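C-domain type II peptide synthetase (Streptomyces globisporus, PDB 4ZNM) is a condensation-domain protein of the type II peptide synthetase class, a single chain whose fold belongs to the CoA-dependent acyltransferase clan. Local coordinates at residues 172-177 with 182-187; 60-65 with 178-183; 50-55 with 163-168; 168-173 with 303-308; 380-385 with 389-394. All coordinates share one frame; numbering follows the deposited sequence. Where two conformers were deposited one is given.

Interaction 1. Residues 172-177 with 182-187; sequences LLNLYA and NPVPPL. With NA (sodium ion), chain D.
Asn174 on helix 162-180 reaches the loop that doubles back along it, and each atom of its side chain finds something there. CB packs against Leu187 CD2 and CG lies still nearer that methyl. Asn174 OD1 comes 3.3 Å from Leu187 CG, while Asn174 ND2 donates to Pro185 O at 2.9 Å. CG stands anti to the backbone N (chi1 175°), which sends the amide out to the loop. The bond is nearly straight, 170° at the hydrogen, and lies in both the carbonyl plane and the Asn174 amide plane, so it fixes the rotation of the amide. Leu187 slides past Asn174 in the opposite direction and crosses Leu175 at about a right angle, Leu187 CD1 meeting Leu175 CD2 at 3.8 Å. One turn further on, the small methyl Ala177 CB allows Val184 CG1 within 3.6 Å. Ala177 O accepts from Asn182 N at 3.0 Å, tying the loop to the helix where it departs. Asn182 OD1 binds a sodium ion at 2.4 Å, alongside two waters. A loop rich in proline, short of backbone N-H groups, is thus pinned through a carbonyl by a side-chain amide, with branched apolar residues around the bond.

Interaction 2. Residues 60-65 with 178-183; sequences EETLRE and ARRGNP. With NA (sodium ion), chain D.
Thr62 and Arg179 make the tight part of this helix-helix contact: Thr62 CG2 lies 3.4 Å from Arg179 CB, with the methyl also touching the CG and CD of Arg180. Because CG2 is anti to the backbone N, the methyl faces helix 162-180 while OG1 is turned to Asp59 OD2, its hydrogen-bond partner just before helix 60-73. A beta-branched threonine suits the spot, giving the neighbouring helix an apolar branch and its own helix start a polar one. Further along, Glu65 crosses Arg179 at about a right angle. Its CB sits over one guanidinium face, toward the rim, and Glu65 OE1 is 3.4 Å from Arg179 NH1, but well out of the guanidinium plane, so this salt bridge rests on charge alone; Arg179 NE has a second carboxylate partner in Asp69. Helix 162-180 ends here in a Schellman motif, with Gly181 at positive phi (80°), Gly181 N bonded to Ala178 O at 2.9 Å and Asn182 N to Ala177 O. The solvent side is looser. Arg180, bent at chi2 and chi3, brings NH1 to a water at the edge of its guanidinium plane, 2.8 Å away, and that water donates to Thr62 OG1. Two other waters, donating to the carbonyl oxygens of Arg180 and Gly181, also coordinate the sodium ion.

Interaction 3. Residues 50-55 with 163-168; sequences GAWRLT and WAMHVI
This is a small, buried helix-on-sheet contact without hydrogen bonds, its side-chain part apolar, in which strand 47-55 meets the face of helix 162-180 turned to the sheet. Met165, modelled as selenomethionine, carries it from the helix side: the terminal methyl Met165 CE lies 3.9 Å from Trp52 CH2, in the plane of the indole and at its edge. Bends at chi2 and chi3 of Met165 (-67° and -52°) fold the flexible chain down to the sheet, where Met165 CE also comes 4.1 Å from Gly50 N. Having no side chain, Gly50 lets both the methyl and the benzo end of the indole close over the strand. Met165 O approaches the same ring obliquely, 3.8 Å from Trp52 CZ2. The strand is interior to a mixed sheet, bonded on one side to 148-156 and on the other to 388-392, and a helix laid over such a sheet is the layered alpha/beta arrangement of the condensation-domain fold. Within the sheet the wide indole touches Leu153, Tyr390 and Lys392. Met165 likewise packs on Leu153 and Ala155 of strand 148-156, its flexible, unbranched chain able to touch the indole and these residues together.

Interaction 4. Residues 168-173 with 303-308; sequences IARDLL and FEDTVG
The Arg170 guanidinium is engaged at its edge, where two carboxylates and a water gather near its plane. Asp171 OD1 takes both Arg170 NE, at 3.0 Å, and Arg170 NH2, at 2.9 Å, a side-on grip on one oxygen that lies only 8° out of the guanidinium plane. Arg170 NH2 also bonds Asp305 OD1 across the contact, longer at 3.2 Å and bent (148° at the hydrogen); the nitrogen stands above that carboxylate, and the two groups are turned 41° apart. A bend at chi3 curls Arg170 back to its neighbour. The water joins Asp171 OD2 to Asp305 O, donating to each. The arginine between the two aspartates probably makes their like charges tolerable. Beside this network Val307 crosses Ile168 at about a right angle, Val307 CG2 meeting Ile168 CG1 at 3.8 Å. Asp171 OD2 turns also to Arg73 and His74, linking helix 162-180 to the end of helix 60-73 as well as to the 303-308 loop; on the sheet side Ala169 packs on Trp52.

Interaction 5. Residues 380-385 with 389-394; sequences EGPEQA and TYSKIW
Glu383 and Tyr390 form the antiparallel hydrogen-bonded pair of a short beta hairpin, Glu383 N giving to Tyr390 O at 2.9 Å and Tyr390 N to Glu383 O at 2.8 Å. On the same face of the sheet Glu383 CB lies over the Tyr390 ring, 3.9 Å from its centroid and 21° off the normal, a CH-pi contact. The ring reaches across the strand because its CG sits between the backbone N and the carbonyl carbon (chi1 61°), and Tyr390 CE2 comes 4.0 Å from Ala385 CB. The small alanine lets that edge draw close. One water joins the polar ends, 2.7 Å from Glu383 OE2, to which it donates, and 2.6 Å from Tyr390 OH. On the other face, Gln384 and Thr389 are the non-hydrogen-bonded pair, bridged by another water that accepts from Gln384 NE2 and bonds Thr389 OG1. Next to them Thr389 CG2 packs at 3.5 Å against Pro382 CB, a rigid ring that suits the entry to the strand. Outward from this shell, strand 47-55 bonds the far side of 388-392; its Trp52 and Leu54, with Leu173 and Arg170 of helix 162-180, touch Tyr390. The chemistry is therefore amphipathic: the tyrosine offers its ring to strand and helix, while its hydroxyl shares a water with a carboxylate.

In the fold
Helix 162-180 runs through four of the five contacts. Interaction 3 is buried and made by apolar side chains, with no hydrogen bond across it; interaction 4, partly buried, sets a charged network beside a small apolar patch on the next turn. Interactions 1 and 2 hold the far end of the helix, sharing Asn182 and the sodium ion; the surface contact 2 combines apolar packing with waters and a salt bridge without a directed N-H, where 1 uses direct hydrogen bonds. Interaction 5 pairs the two strands of the edge hairpin, which the backbone bonds of strand 388-392 to 47-55 place in the sheet of interaction 3. Leu173 touches Tyr390, connecting that hairpin back to the helix.

Interaction 1. Residues 172-177 with 182-187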
# COMPACT_ATOMS: atom_id res chain seq x y z
N LEU A 172 15.25 12.83 0.51
CA LEU A 172 14.93 14.25 0.33
C LEU A 172 15.49 15.10 1.46
O LEU A 172 16.13 16.11 1.22
CB LEU A 172 13.43 14.46 0.26
CG LEU A 172 12.96 15.91 0.31
CD1 LEU A 172 13.40 16.59 -0.98
CD2 LEU A 172 11.47 15.99 0.51
N LEU A 173 15.21 14.68 2.69
CA LEU A 173 15.63 15.46 3.84
C LEU A 173 17.14 15.38 4.07
O LEU A 173 17.75 16.33 4.57
CB LEU A 173 14.83 15.02 5.07
CG LEU A 173 13.32 15.33 4.82
CD1 LEU A 173 12.54 14.98 6.04
CD2 LEU A 173 13.07 16.79 4.51
N ASN A 174 17.76 14.28 3.64
CA ASN A 174 19.23 14.17 3.68
C ASN A 174 19.87 15.11 2.65
O ASN A 174 20.79 15.84 2.96
CB ASN A 174 19.63 12.72 3.41
CG ASN A 174 21.13 12.53 3.31
OD1 ASN A 174 21.77 12.94 2.34
ND2 ASN A 174 21.69 11.85 4.30
N LEU A 175 19.37 15.08 1.41
CA LEU A 175 19.92 15.95 0.37
C LEU A 175 19.70 17.44 0.73
O LEU A 175 20.55 18.29 0.46
CB LEU A 175 19.28 15.62 -0.99
CG LEU A 175 19.67 14.22 -1.50
CD1 LEU A 175 18.82 13.84 -2.66
CD2 LEU A 175 21.18 14.11 -1.88
N TYR A 176 18.56 17.74 1.33
CA TYR A 176 18.27 19.09 1.83
C TYR A 176 19.30 19.50 2.89
O TYR A 176 19.94 20.55 2.78
CB TYR A 176 16.83 19.15 2.42
CG TYR A 176 16.56 20.41 3.21
CD1 TYR A 176 16.13 21.56 2.56
CD2 TYR A 176 16.72 20.45 4.58
CE1 TYR A 176 15.89 22.71 3.25
CE2 TYR A 176 16.48 21.62 5.30
CZ TYR A 176 16.07 22.74 4.62
OH TYR A 176 15.82 23.90 5.29
N ALA A 177 19.50 18.66 3.89
CA ALA A 177 20.47 18.96 4.93
C ALA A 177 21.84 19.18 4.33
O ALA A 177 22.53 20.10 4.71
CB ALA A 177 20.51 17.87 5.96
N ASN A 182 24.56 21.03 6.73
CA ASN A 182 24.34 20.44 8.04
C ASN A 182 24.81 19.01 7.97
O ASN A 182 24.75 18.39 6.91
CB ASN A 182 22.86 20.47 8.42
CG ASN A 182 22.32 21.88 8.53
OD1 ASN A 182 23.03 22.78 8.93
ND2 ASN A 182 21.05 22.07 8.17
N PRO A 183 25.21 18.44 9.11
CA PRO A 183 25.80 17.11 9.08
C PRO A 183 24.76 16.01 8.87
O PRO A 183 23.69 15.99 9.51
CB PRO A 183 26.45 17.00 10.46
CG PRO A 183 25.56 17.81 11.34
CD PRO A 183 25.02 18.94 10.49
N VAL A 184 25.07 15.16 7.89
CA VAL A 184 24.28 13.98 7.55
C VAL A 184 25.25 12.97 6.99
O VAL A 184 26.24 13.35 6.40
CB VAL A 184 23.13 14.24 6.50
CG1 VAL A 184 21.83 14.77 7.16
CG2 VAL A 184 23.60 15.15 5.40
N PRO A 185 24.96 11.69 7.15
CA PRO A 185 25.80 10.67 6.52
C PRO A 185 25.58 10.62 5.02
O PRO A 185 24.53 11.10 4.53
CB PRO A 185 25.33 9.38 7.18
CG PRO A 185 23.86 9.65 7.41
CD PRO A 185 23.78 11.11 7.80
N PRO A 186 26.54 10.05 4.27
CA PRO A 186 26.30 9.90 2.83
C PRO A 186 25.15 8.95 2.56
O PRO A 186 24.92 8.02 3.34
CB PRO A 186 27.62 9.31 2.31
CG PRO A 186 28.21 8.62 3.49
CD PRO A 186 27.85 9.51 4.67
N LEU A 187 24.45 9.18 1.46
CA LEU A 187 23.44 8.25 1.00
C LEU A 187 24.15 7.14 0.25
O LEU A 187 25.09 7.41 -0.48
CB LEU A 187 22.41 8.94 0.09
CG LEU A 187 21.55 10.03 0.73
CD1 LEU A 187 20.65 10.66 -0.33
CD2 LEU A 187 20.73 9.46 1.87
NA NA D . 23.33 24.99 9.69
O HOH W 1 25.55 24.14 9.86
O HOH W 2 24.57 25.70 7.71

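Interaction 2. Residues 60-65 with 178-183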
# COMPACT_ATOMS: atom_id res chain seq x y z
N GLU A 60 12.76 27.15 2.14
CA GLU A 60 11.86 26.58 1.14
C GLU A 60 12.54 26.39 -0.20
O GLU A 60 12.37 25.37 -0.86
CB GLU A 60 10.65 27.48 0.99
CG GLU A 60 9.72 27.48 2.19
CD GLU A 60 8.71 28.64 2.20
OE1 GLU A 60 8.48 29.29 1.14
OE2 GLU A 60 8.17 28.92 3.31
N GLU A 61 13.35 27.37 -0.59
CA GLU A 61 14.04 27.30 -1.87
C GLU A 61 15.00 26.12 -1.92
O GLU A 61 15.15 25.49 -2.96
CB GLU A 61 14.81 28.60 -2.13
CG GLU A 61 15.66 28.57 -3.38
CD GLU A 61 16.34 29.90 -3.65
OE1 GLU A 61 17.28 29.92 -4.47
OE2 GLU A 61 15.94 30.91 -3.04
N THR A 62 15.65 25.82 -0.80
CA THR A 62 16.59 24.71 -0.76
C THR A 62 15.84 23.39 -0.73
O THR A 62 16.29 22.42 -1.31
CB THR A 62 17.54 24.82 0.46
OG1 THR A 62 18.21 26.07 0.39
CG2 THR A 62 18.62 23.70 0.46
N LEU A 63 14.68 23.36 -0.09
CA LEU A 63 13.87 22.15 -0.07
C LEU A 63 13.38 21.84 -1.48
O LEU A 63 13.34 20.67 -1.87
CB LEU A 63 12.69 22.27 0.90
CG LEU A 63 11.86 21.01 1.03
CD1 LEU A 63 12.65 19.90 1.73
CD2 LEU A 63 10.60 21.28 1.81
N ARG A 64 13.06 22.87 -2.26
CA ARG A 64 12.60 22.68 -3.62
C ARG A 64 13.73 22.11 -4.47
O ARG A 64 13.52 21.17 -5.26
CB ARG A 64 12.10 23.98 -4.19
CG ARG A 64 11.68 23.89 -5.62
CD ARG A 64 10.96 25.17 -6.02
NE ARG A 64 11.86 26.27 -6.16
CZ ARG A 64 11.92 27.34 -5.35
NH1 ARG A 64 12.82 28.28 -5.57
NH2 ARG A 64 11.11 27.47 -4.31
N GLU A 65 14.91 22.67 -4.33
CA GLU A 65 16.08 22.14 -5.02
C GLU A 65 16.33 20.68 -4.66
O GLU A 65 16.63 19.87 -5.53
CB GLU A 65 17.33 22.95 -4.69
CG GLU A 65 17.40 24.33 -5.32
CD GLU A 65 18.53 25.20 -4.73
OE1 GLU A 65 19.05 24.89 -3.63
OE2 GLU A 65 18.90 26.20 -5.38
N ALA A 178 22.25 18.34 3.39
CA ALA A 178 23.60 18.53 2.85
C ALA A 178 23.71 19.90 2.14
O ALA A 178 24.70 20.60 2.30
CB ALA A 178 23.97 17.42 1.91
N ARG A 179 22.68 20.28 1.39
CA ARG A 179 22.66 21.59 0.72
C ARG A 179 22.76 22.72 1.70
O ARG A 179 23.43 23.71 1.44
CB ARG A 179 21.39 21.74 -0.13
CG ARG A 179 21.48 21.07 -1.45
CD ARG A 179 20.23 21.29 -2.28
NE ARG A 179 20.41 20.70 -3.60
CZ ARG A 179 20.99 21.32 -4.61
NH1 ARG A 179 21.41 22.56 -4.48
NH2 ARG A 179 21.12 20.71 -5.78
N ARG A 180 22.11 22.56 2.86
CA ARG A 180 22.17 23.55 3.92
C ARG A 180 23.52 23.54 4.63
O ARG A 180 23.82 24.41 5.41
CB ARG A 180 21.05 23.30 4.96
CG ARG A 180 19.64 23.48 4.46
CD ARG A 180 19.33 24.95 4.19
NE ARG A 180 19.14 25.67 5.43
CZ ARG A 180 19.23 27.00 5.55
NH1 ARG A 180 19.53 27.77 4.51
NH2 ARG A 180 19.02 27.55 6.74
N GLY A 181 24.34 22.52 4.39
CA GLY A 181 25.62 22.43 5.07
C GLY A 181 25.55 21.89 6.49
O GLY A 181 26.35 22.25 7.34
N ASN A 182 24.56 21.03 6.73
CA ASN A 182 24.34 20.44 8.04
C ASN A 182 24.81 19.01 7.97
O ASN A 182 24.75 18.39 6.91
CB ASN A 182 22.86 20.47 8.42
CG ASN A 182 22.32 21.88 8.53
OD1 ASN A 182 23.03 22.78 8.93
ND2 ASN A 182 21.05 22.07 8.17
N PRO A 183 25.21 18.44 9.11
CA PRO A 183 25.80 17.11 9.08
C PRO A 183 24.76 16.01 8.87
O PRO A 183 23.69 15.99 9.51
CB PRO A 183 26.45 17.00 10.46
CG PRO A 183 25.56 17.81 11.34
CD PRO A 183 25.02 18.94 10.49
NA NA D . 23.33 24.99 9.69
O HOH W 3 20.30 27.18 1.85
O HOH W 2 24.57 25.70 7.71
O HOH W 1 25.55 24.14 9.86

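Interaction 3. Residues 50-55 with 163-168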
# COMPACT_ATOMS: atom_id res chain seq x y z
N GLY A 50 1.82 10.51 1.27
CA GLY A 50 2.30 10.38 2.63
C GLY A 50 2.56 11.77 3.19
O GLY A 50 2.73 12.75 2.44
N ALA A 51 2.54 11.83 4.51
CA ALA A 51 2.75 13.10 5.21
C ALA A 51 3.70 12.90 6.37
O ALA A 51 3.63 11.88 7.08
CB ALA A 51 1.44 13.64 5.71
N TRP A 52 4.56 13.90 6.56
CA TRP A 52 5.55 13.94 7.63
C TRP A 52 5.42 15.24 8.40
O TRP A 52 5.33 16.32 7.78
CB TRP A 52 6.94 13.83 7.04
CG TRP A 52 7.28 12.49 6.53
CD1 TRP A 52 7.97 11.53 7.18
CD2 TRP A 52 6.94 11.96 5.25
NE1 TRP A 52 8.10 10.43 6.39
CE2 TRP A 52 7.46 10.66 5.20
CE3 TRP A 52 6.23 12.44 4.16
CZ2 TRP A 52 7.32 9.84 4.09
CZ3 TRP A 52 6.08 11.64 3.05
CH2 TRP A 52 6.63 10.34 3.02
N ARG A 53 5.43 15.16 9.72
CA ARG A 53 5.49 16.35 10.57
C ARG A 53 6.95 16.78 10.69
O ARG A 53 7.80 15.95 11.11
CB ARG A 53 4.88 16.03 11.95
CG ARG A 53 4.68 17.22 12.88
CD ARG A 53 3.50 18.09 12.48
NE ARG A 53 3.32 19.13 13.46
CZ ARG A 53 2.50 19.07 14.50
NH1 ARG A 53 2.49 20.07 15.36
NH2 ARG A 53 1.71 18.02 14.69
N LEU A 54 7.24 18.03 10.34
CA LEU A 54 8.63 18.58 10.37
C LEU A 54 8.82 19.60 11.48
O LEU A 54 8.06 20.54 11.59
CB LEU A 54 9.00 19.25 9.05
CG LEU A 54 8.81 18.44 7.77
CD1 LEU A 54 9.25 19.29 6.54
CD2 LEU A 54 9.58 17.18 7.83
N THR A 55 9.84 19.39 12.32
CA THR A 55 10.19 20.29 13.41
C THR A 55 11.55 20.91 13.10
O THR A 55 12.52 20.18 12.90
CB THR A 55 10.25 19.54 14.77
OG1 THR A 55 9.02 18.83 14.96
CG2 THR A 55 10.50 20.52 15.93
N TRP A 163 7.17 1.48 0.78
CA TRP A 163 8.59 1.42 1.14
C TRP A 163 9.36 2.50 0.37
O TRP A 163 10.21 3.22 0.92
CB TRP A 163 9.16 0.01 0.87
CG TRP A 163 10.63 -0.16 1.14
CD1 TRP A 163 11.65 0.36 0.44
CD2 TRP A 163 11.22 -0.96 2.17
NE1 TRP A 163 12.85 -0.04 0.96
CE2 TRP A 163 12.61 -0.86 2.03
CE3 TRP A 163 10.71 -1.74 3.21
CZ2 TRP A 163 13.51 -1.51 2.88
CZ3 TRP A 163 11.60 -2.39 4.05
CH2 TRP A 163 12.98 -2.26 3.88
N ALA A 164 9.00 2.66 -0.90
CA ALA A 164 9.63 3.69 -1.73
C ALA A 164 9.39 5.09 -1.19
O ALA A 164 10.25 5.95 -1.29
CB ALA A 164 9.14 3.61 -3.19
N MSE A 165 8.20 5.33 -0.64
CA MSE A 165 7.85 6.66 -0.11
C MSE A 165 8.72 6.96 1.14
O MSE A 165 9.18 8.06 1.36
CB MSE A 165 6.37 6.74 0.26
CG MSE A 165 5.41 6.78 -0.91
SE MSE A 165 5.55 8.38 -1.97
CE MSE A 165 5.37 9.70 -0.57
N HIS A 166 8.96 5.95 1.95
CA HIS A 166 9.87 6.10 3.10
C HIS A 166 11.27 6.48 2.58
O HIS A 166 11.88 7.44 3.08
CB HIS A 166 9.89 4.84 3.91
CG HIS A 166 10.97 4.80 4.94
ND1 HIS A 166 10.72 5.01 6.28
CD2 HIS A 166 12.30 4.58 4.83
CE1 HIS A 166 11.86 4.92 6.95
NE2 HIS A 166 12.83 4.66 6.10
N VAL A 167 11.76 5.80 1.54
CA VAL A 167 13.07 6.10 0.94
C VAL A 167 13.11 7.53 0.36
O VAL A 167 14.11 8.26 0.55
CB VAL A 167 13.43 5.06 -0.15
CG1 VAL A 167 14.69 5.50 -0.94
CG2 VAL A 167 13.69 3.66 0.48
N ILE A 168 12.04 7.97 -0.30
CA ILE A 168 12.01 9.29 -0.93
C ILE A 168 12.15 10.40 0.12
O ILE A 168 12.83 11.40 -0.08
CB ILE A 168 10.73 9.46 -1.73
CG1 ILE A 168 10.75 8.53 -2.96
CG2 ILE A 168 10.53 10.94 -2.17
CD1 ILE A 168 9.38 8.41 -3.64

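Interaction 4. Residues 168-173 with 303-308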
# COMPACT_ATOMS: atom_id res chain seq x y z
N ILE A 168 12.04 7.97 -0.30
CA ILE A 168 12.01 9.29 -0.93
C ILE A 168 12.15 10.40 0.12
O ILE A 168 12.83 11.40 -0.08
CB ILE A 168 10.73 9.46 -1.73
CG1 ILE A 168 10.75 8.53 -2.96
CG2 ILE A 168 10.53 10.94 -2.17
CD1 ILE A 168 9.38 8.41 -3.64
N ALA A 169 11.45 10.21 1.24
CA ALA A 169 11.43 11.18 2.30
C ALA A 169 12.82 11.23 2.94
O ALA A 169 13.35 12.31 3.20
CB ALA A 169 10.35 10.84 3.32
N ARG A 170 13.43 10.06 3.13
CA ARG A 170 14.74 10.01 3.78
C ARG A 170 15.77 10.68 2.90
O ARG A 170 16.56 11.52 3.36
CB ARG A 170 15.19 8.58 4.09
CG ARG A 170 16.61 8.59 4.68
CD ARG A 170 17.37 7.38 4.42
NE ARG A 170 17.57 7.10 3.01
CZ ARG A 170 18.14 5.97 2.60
NH1 ARG A 170 18.56 5.12 3.52
NH2 ARG A 170 18.31 5.69 1.30
N ASP A 171 15.77 10.31 1.62
CA ASP A 171 16.70 10.88 0.67
C ASP A 171 16.50 12.40 0.58
O ASP A 171 17.47 13.14 0.54
CB ASP A 171 16.49 10.24 -0.69
CG ASP A 171 17.01 8.79 -0.76
OD1 ASP A 171 17.48 8.23 0.27
OD2 ASP A 171 16.95 8.22 -1.88
N LEU A 172 15.25 12.83 0.51
CA LEU A 172 14.93 14.25 0.33
C LEU A 172 15.49 15.10 1.46
O LEU A 172 16.13 16.11 1.22
CB LEU A 172 13.43 14.46 0.26
CG LEU A 172 12.96 15.91 0.31
CD1 LEU A 172 13.40 16.59 -0.98
CD2 LEU A 172 11.47 15.99 0.51
N LEU A 173 15.21 14.68 2.69
CA LEU A 173 15.63 15.46 3.84
C LEU A 173 17.14 15.38 4.07
O LEU A 173 17.75 16.33 4.57
CB LEU A 173 14.83 15.02 5.07
CG LEU A 173 13.32 15.33 4.82
CD1 LEU A 173 12.54 14.98 6.04
CD2 LEU A 173 13.07 16.79 4.51
N PHE A 303 18.00 -4.04 -3.41
CA PHE A 303 17.04 -3.02 -3.83
C PHE A 303 16.37 -2.22 -2.68
O PHE A 303 15.40 -1.51 -2.90
CB PHE A 303 15.99 -3.70 -4.74
CG PHE A 303 16.62 -4.30 -5.97
CD1 PHE A 303 17.07 -3.49 -6.98
CD2 PHE A 303 16.82 -5.64 -6.07
CE1 PHE A 303 17.69 -4.01 -8.10
CE2 PHE A 303 17.46 -6.18 -7.17
CZ PHE A 303 17.89 -5.36 -8.19
N GLU A 304 16.96 -2.24 -1.49
CA GLU A 304 16.32 -1.60 -0.33
C GLU A 304 16.35 -0.07 -0.36
O GLU A 304 15.56 0.57 0.32
CB GLU A 304 17.01 -2.08 0.97
CG GLU A 304 18.46 -1.68 1.13
CD GLU A 304 19.12 -2.38 2.32
OE1 GLU A 304 20.29 -2.05 2.64
OE2 GLU A 304 18.48 -3.26 2.94
N ASP A 305 17.27 0.52 -1.12
CA ASP A 305 17.30 1.96 -1.34
C ASP A 305 16.65 2.36 -2.68
O ASP A 305 16.84 3.49 -3.14
CB ASP A 305 18.75 2.45 -1.30
CG ASP A 305 19.40 2.22 0.07
OD1 ASP A 305 18.72 2.49 1.09
OD2 ASP A 305 20.55 1.72 0.13
N THR A 306 15.93 1.42 -3.30
CA THR A 306 15.42 1.60 -4.66
C THR A 306 13.98 2.09 -4.68
O THR A 306 13.09 1.45 -4.09
CB THR A 306 15.44 0.30 -5.49
OG1 THR A 306 16.78 -0.19 -5.57
CG2 THR A 306 14.91 0.56 -6.92
N VAL A 307 13.74 3.17 -5.42
CA VAL A 307 12.39 3.67 -5.65
C VAL A 307 11.76 2.95 -6.82
O VAL A 307 12.34 2.83 -7.93
CB VAL A 307 12.40 5.21 -5.83
CG1 VAL A 307 11.02 5.76 -6.22
CG2 VAL A 307 12.90 5.87 -4.55
N GLY A 308 10.58 2.42 -6.55
CA GLY A 308 9.78 1.68 -7.51
C GLY A 308 8.59 1.05 -6.79
O GLY A 308 8.48 1.15 -5.57
O HOH W 4 18.11 5.80 -1.78

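Interaction 5. Residues 380-385 with 389-394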
# COMPACT_ATOMS: atom_id res chain seq x y z
N GLU A 380 11.09 3.76 14.87
CA GLU A 380 10.45 4.01 16.14
C GLU A 380 10.82 5.40 16.60
O GLU A 380 11.94 5.65 17.05
CB GLU A 380 10.85 2.98 17.19
CG GLU A 380 9.67 2.61 18.09
CD GLU A 380 10.06 1.73 19.26
OE1 GLU A 380 11.27 1.48 19.45
OE2 GLU A 380 9.15 1.30 20.00
N GLY A 381 9.85 6.29 16.46
CA GLY A 381 10.01 7.66 16.89
C GLY A 381 10.34 8.61 15.76
O GLY A 381 10.32 8.27 14.57
N PRO A 382 10.62 9.85 16.15
CA PRO A 382 11.08 10.84 15.18
C PRO A 382 12.49 10.55 14.67
O PRO A 382 13.33 10.07 15.43
CB PRO A 382 11.04 12.14 15.98
CG PRO A 382 10.03 11.88 17.07
CD PRO A 382 10.25 10.46 17.43
N GLU A 383 12.73 10.86 13.41
CA GLU A 383 14.05 10.74 12.79
C GLU A 383 14.64 12.13 12.59
O GLU A 383 13.91 13.11 12.64
CB GLU A 383 13.95 10.01 11.46
CG GLU A 383 12.94 8.88 11.46
CD GLU A 383 13.44 7.67 10.73
OE1 GLU A 383 14.40 7.05 11.25
OE2 GLU A 383 12.88 7.33 9.66
N GLN A 384 15.94 12.21 12.34
CA GLN A 384 16.58 13.50 12.15
C GLN A 384 17.47 13.51 10.93
O GLN A 384 18.19 12.54 10.65
CB GLN A 384 17.40 13.85 13.40
CG GLN A 384 18.02 15.23 13.35
CD GLN A 384 18.83 15.53 14.58
OE1 GLN A 384 19.79 14.82 14.90
NE2 GLN A 384 18.43 16.57 15.30
N ALA A 385 17.40 14.62 10.19
CA ALA A 385 18.32 14.87 9.09
C ALA A 385 18.83 16.29 9.28
O ALA A 385 18.10 17.28 9.11
CB ALA A 385 17.65 14.68 7.72
N THR A 389 13.99 17.50 12.25
CA THR A 389 13.36 16.28 12.74
C THR A 389 12.08 15.99 11.92
O THR A 389 11.32 16.89 11.61
CB THR A 389 13.01 16.44 14.24
OG1 THR A 389 14.22 16.56 15.00
CG2 THR A 389 12.15 15.27 14.75
N TYR A 390 11.87 14.74 11.54
CA TYR A 390 10.71 14.39 10.74
C TYR A 390 10.11 13.08 11.24
O TYR A 390 10.82 12.14 11.61
CB TYR A 390 11.05 14.33 9.25
CG TYR A 390 12.09 13.31 8.84
CD1 TYR A 390 11.74 12.13 8.18
CD2 TYR A 390 13.44 13.55 9.08
CE1 TYR A 390 12.70 11.19 7.78
CE2 TYR A 390 14.41 12.64 8.70
CZ TYR A 390 14.04 11.46 8.06
OH TYR A 390 15.02 10.58 7.67
N SER A 391 8.78 13.03 11.25
CA SER A 391 8.01 11.95 11.83
C SER A 391 6.86 11.64 10.89
O SER A 391 6.06 12.51 10.60
CB SER A 391 7.52 12.40 13.21
OG SER A 391 7.31 11.31 14.07
N LYS A 392 6.78 10.41 10.42
CA LYS A 392 5.71 10.00 9.53
C LYS A 392 4.37 10.13 10.26
O LYS A 392 4.25 9.74 11.40
CB LYS A 392 5.94 8.56 9.06
CG LYS A 392 4.93 8.02 8.03
CD LYS A 392 5.19 8.60 6.66
CE LYS A 392 4.07 8.36 5.69
NZ LYS A 392 3.76 6.96 5.54
N ILE A 393 3.36 10.69 9.58
CA ILE A 393 2.02 10.79 10.14
C ILE A 393 1.25 9.54 9.68
O ILE A 393 0.83 9.44 8.54
CB ILE A 393 1.28 12.10 9.72
CG1 ILE A 393 1.93 13.35 10.33
CG2 ILE A 393 -0.20 12.06 10.13
CD1 ILE A 393 1.39 14.67 9.77
N TRP A 394 1.09 8.58 10.58
CA TRP A 394 0.44 7.31 10.30
C TRP A 394 -1.01 7.32 10.71
O TRP A 394 -1.86 6.76 10.03
CB TRP A 394 1.14 6.17 11.04
CG TRP A 394 2.36 5.70 10.41
CD1 TRP A 394 3.62 5.72 10.93
CD2 TRP A 394 2.46 5.11 9.10
NE1 TRP A 394 4.51 5.17 10.02
CE2 TRP A 394 3.82 4.78 8.90
CE3 TRP A 394 1.53 4.82 8.08
CZ2 TRP A 394 4.28 4.18 7.71
CZ3 TRP A 394 1.99 4.23 6.90
CH2 TRP A 394 3.35 3.91 6.73
O HOH W 5 8.61 8.43 11.59
O HOH W 6 14.06 8.14 7.42
O HOH W 7 16.37 18.53 14.44